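Local coordinates for bromo domain-containing protein (Trypanosoma brucei brucei, PDB 5K29) that is of unknown function but carries a bromodomain, a module that typically recognises acetylated lysine, so it probably binds acetylated proteins, at residues Met15-Val19 with Ala59-Ala64. Residue numbers count along the deposited sequence, not the author numbering.
Sequences MVSLV and AADRAA
Val19 lays its two methyl groups over an alanine face, with CG1 3.7 Å from Ala59 CB and CG2 3.9 Å from Ala63 CB. This is helix-helix packing inside the bromodomain, a four-helix bundle. It pairs helix 12-21, the first, with the last turns of helix 53-64. Both segments are regular alpha-helix, with phi near -65° and psi near -40°. Each holds i to i+4 bonds: Val19 N to Met15 O at 2.9 Å, and Ala63 N to Ala59 O at 2.8 Å. The helices run antiparallel at 168°, and their axes approach to 8.4 Å. The small side chains of Ala59, Ala60, Ala63 and Ala64 make up the touching face of the second helix and allow this close approach. Val16 and Ala63 set the register, with CA atoms 5.3 Å apart. Ala63 CB points toward the first helix and lies 3.8 Å from Met15 C and 3.9 Å from Val16 N, so it touches backbone as well as side chains. Met15 CB packs 3.9 Å from Ala63 CB. With chi1 and chi2 both m, the rest of Met15 then turns away, and the side chain touches Tyr116 of helix 97-122. Val19 also touches Leu77 of helix 75-92, so helix 75-92 borders the pair. Arg62, pointing sideways from the interface, forms a salt bridge with Asp80 of helix 75-92. Val19 CG1 also sits 3.5 Å from Ala60 N. Toward the more open side, Val16, chi1 t, brings CG2 to 3.9 Å from Ala64 CB and 3.6 Å from Ala64 N.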
ATOM      1  N   MET A  15      -9.659   0.646  -5.469  1.00 69.70           N
ATOM      2  CA  MET A  15      -8.209   0.830  -5.274  1.00 65.57           C
ATOM      3  C   MET A  15      -7.931   2.078  -4.468  1.00 68.55           C
ATOM      4  O   MET A  15      -7.091   2.046  -3.575  1.00 66.00           O
ATOM      5  CB  MET A  15      -7.446   0.843  -6.618  1.00 67.48           C
ATOM      6  CG  MET A  15      -7.608  -0.441  -7.422  1.00 70.25           C
ATOM      7  SD  MET A  15      -6.657  -1.819  -6.742  1.00 70.07           S
ATOM      8  CE  MET A  15      -7.847  -2.558  -5.665  1.00 67.38           C
ATOM      9  N   VAL A  16      -8.676   3.152  -4.732  1.00 68.53           N
ATOM     10  CA  VAL A  16      -8.546   4.410  -3.989  1.00 69.48           C
ATOM     11  C   VAL A  16      -8.955   4.176  -2.529  1.00 74.40           C
ATOM     12  O   VAL A  16      -8.191   4.506  -1.625  1.00 72.60           O
ATOM     13  CB  VAL A  16      -9.330   5.577  -4.653  1.00 76.62           C
ATOM     14  CG1 VAL A  16      -9.314   6.832  -3.773  1.00 76.96           C
ATOM     15  CG2 VAL A  16      -8.759   5.889  -6.030  1.00 77.75           C
ATOM     16  N   SER A  17     -10.118   3.531  -2.318  1.00 73.40           N
ATOM     17  CA  SER A  17     -10.622   3.178  -0.992  1.00 73.24           C
ATOM     18  C   SER A  17      -9.655   2.240  -0.284  1.00 69.94           C
ATOM     19  O   SER A  17      -9.436   2.407   0.915  1.00 68.46           O
ATOM     20  CB  SER A  17     -12.002   2.540  -1.099  1.00 81.43           C
ATOM     21  OG  SER A  17     -12.342   1.851   0.093  1.00 96.09           O
ATOM     22  N   LEU A  18      -9.045   1.288  -1.025  1.00 63.63           N
ATOM     23  CA  LEU A  18      -8.055   0.370  -0.455  1.00 60.08           C
ATOM     24  C   LEU A  18      -6.823   1.138   0.012  1.00 60.44           C
ATOM     25  O   LEU A  18      -6.439   0.993   1.171  1.00 59.48           O
ATOM     26  CB  LEU A  18      -7.683  -0.802  -1.394  1.00 58.81           C
ATOM     27  CG  LEU A  18      -6.583  -1.748  -0.861  1.00 59.09           C
ATOM     28  CD1 LEU A  18      -7.021  -2.416   0.477  1.00 57.27           C
ATOM     29  CD2 LEU A  18      -6.235  -2.801  -1.904  1.00 60.26           C
ATOM     30  N   VAL A  19      -6.257   2.010  -0.839  1.00 57.45           N
ATOM     31  CA  VAL A  19      -5.129   2.867  -0.420  1.00 56.61           C
ATOM     32  C   VAL A  19      -5.531   3.763   0.775  1.00 62.02           C
ATOM     33  O   VAL A  19      -4.758   3.875   1.727  1.00 60.39           O
ATOM     34  CB  VAL A  19      -4.508   3.692  -1.567  1.00 59.91           C
ATOM     35  CG1 VAL A  19      -3.369   4.565  -1.046  1.00 59.35           C
ATOM     36  CG2 VAL A  19      -4.014   2.786  -2.682  1.00 58.04           C
ATOM     37  N   ALA A  59       0.214   7.347  -3.474  1.00 61.88           N
ATOM     38  CA  ALA A  59      -0.300   6.022  -3.824  1.00 59.85           C
ATOM     39  C   ALA A  59      -1.801   6.111  -4.205  1.00 66.76           C
ATOM     40  O   ALA A  59      -2.211   5.465  -5.171  1.00 67.92           O
ATOM     41  CB  ALA A  59      -0.103   5.051  -2.667  1.00 57.37           C
ATOM     42  N   ALA A  60      -2.593   6.947  -3.486  1.00 65.04           N
ATOM     43  CA  ALA A  60      -4.031   7.127  -3.748  1.00 68.10           C
ATOM     44  C   ALA A  60      -4.260   7.790  -5.106  1.00 76.16           C
ATOM     45  O   ALA A  60      -5.232   7.472  -5.789  1.00 77.19           O
ATOM     46  CB  ALA A  60      -4.673   7.953  -2.645  1.00 70.08           C
ATOM     47  N   ASP A  61      -3.324   8.684  -5.496  1.00 74.07           N
ATOM     48  CA  ASP A  61      -3.282   9.398  -6.764  1.00 77.51           C
ATOM     49  C   ASP A  61      -3.030   8.385  -7.886  1.00 77.12           C
ATOM     50  O   ASP A  61      -3.788   8.350  -8.862  1.00 78.04           O
ATOM     51  CB  ASP A  61      -2.161  10.458  -6.709  1.00 81.59           C
ATOM     52  CG  ASP A  61      -2.116  11.463  -7.839  1.00104.05           C
ATOM     53  OD1 ASP A  61      -3.191  11.756  -8.423  1.00110.76           O
ATOM     54  OD2 ASP A  61      -1.023  12.014  -8.094  1.00111.61           O
ATOM     55  N   ARG A  62      -1.994   7.526  -7.709  1.00 68.79           N
ATOM     56  CA  ARG A  62      -1.647   6.449  -8.633  1.00 67.82           C
ATOM     57  C   ARG A  62      -2.849   5.488  -8.765  1.00 72.99           C
ATOM     58  O   ARG A  62      -3.175   5.066  -9.875  1.00 75.73           O
ATOM     59  CB  ARG A  62      -0.384   5.699  -8.172  1.00 62.76           C
ATOM     60  CG  ARG A  62       0.880   6.561  -8.239  0.50 70.88           C
ATOM     61  CD  ARG A  62       2.173   5.771  -8.115  0.50 76.28           C
ATOM     62  NE  ARG A  62       2.577   5.548  -6.725  0.50 79.74           N
ATOM     63  CZ  ARG A  62       3.840   5.498  -6.304  0.50 90.87           C
ATOM     64  NH1 ARG A  62       4.841   5.680  -7.159  0.50 73.67           N
ATOM     65  NH2 ARG A  62       4.111   5.276  -5.026  0.50 76.37           N
ATOM     66  N   ALA A  63      -3.560   5.221  -7.646  1.00 67.74           N
ATOM     67  CA  ALA A  63      -4.738   4.341  -7.633  1.00 67.44           C
ATOM     68  C   ALA A  63      -5.888   4.918  -8.465  1.00 75.97           C
ATOM     69  O   ALA A  63      -6.564   4.168  -9.164  1.00 77.85           O
ATOM     70  CB  ALA A  63      -5.190   4.049  -6.200  1.00 64.96           C
ATOM     71  N   ALA A  64      -6.086   6.238  -8.415  1.00 74.81           N
ATOM     72  CA  ALA A  64      -7.132   6.951  -9.145  1.00 79.92           C
ATOM     73  C   ALA A  64      -6.875   6.969 -10.653  1.00 89.82           C
ATOM     74  O   ALA A  64      -7.827   7.022 -11.444  1.00 93.87           O
ATOM     75  CB  ALA A  64      -7.242   8.374  -8.620  1.00 82.51           C
TER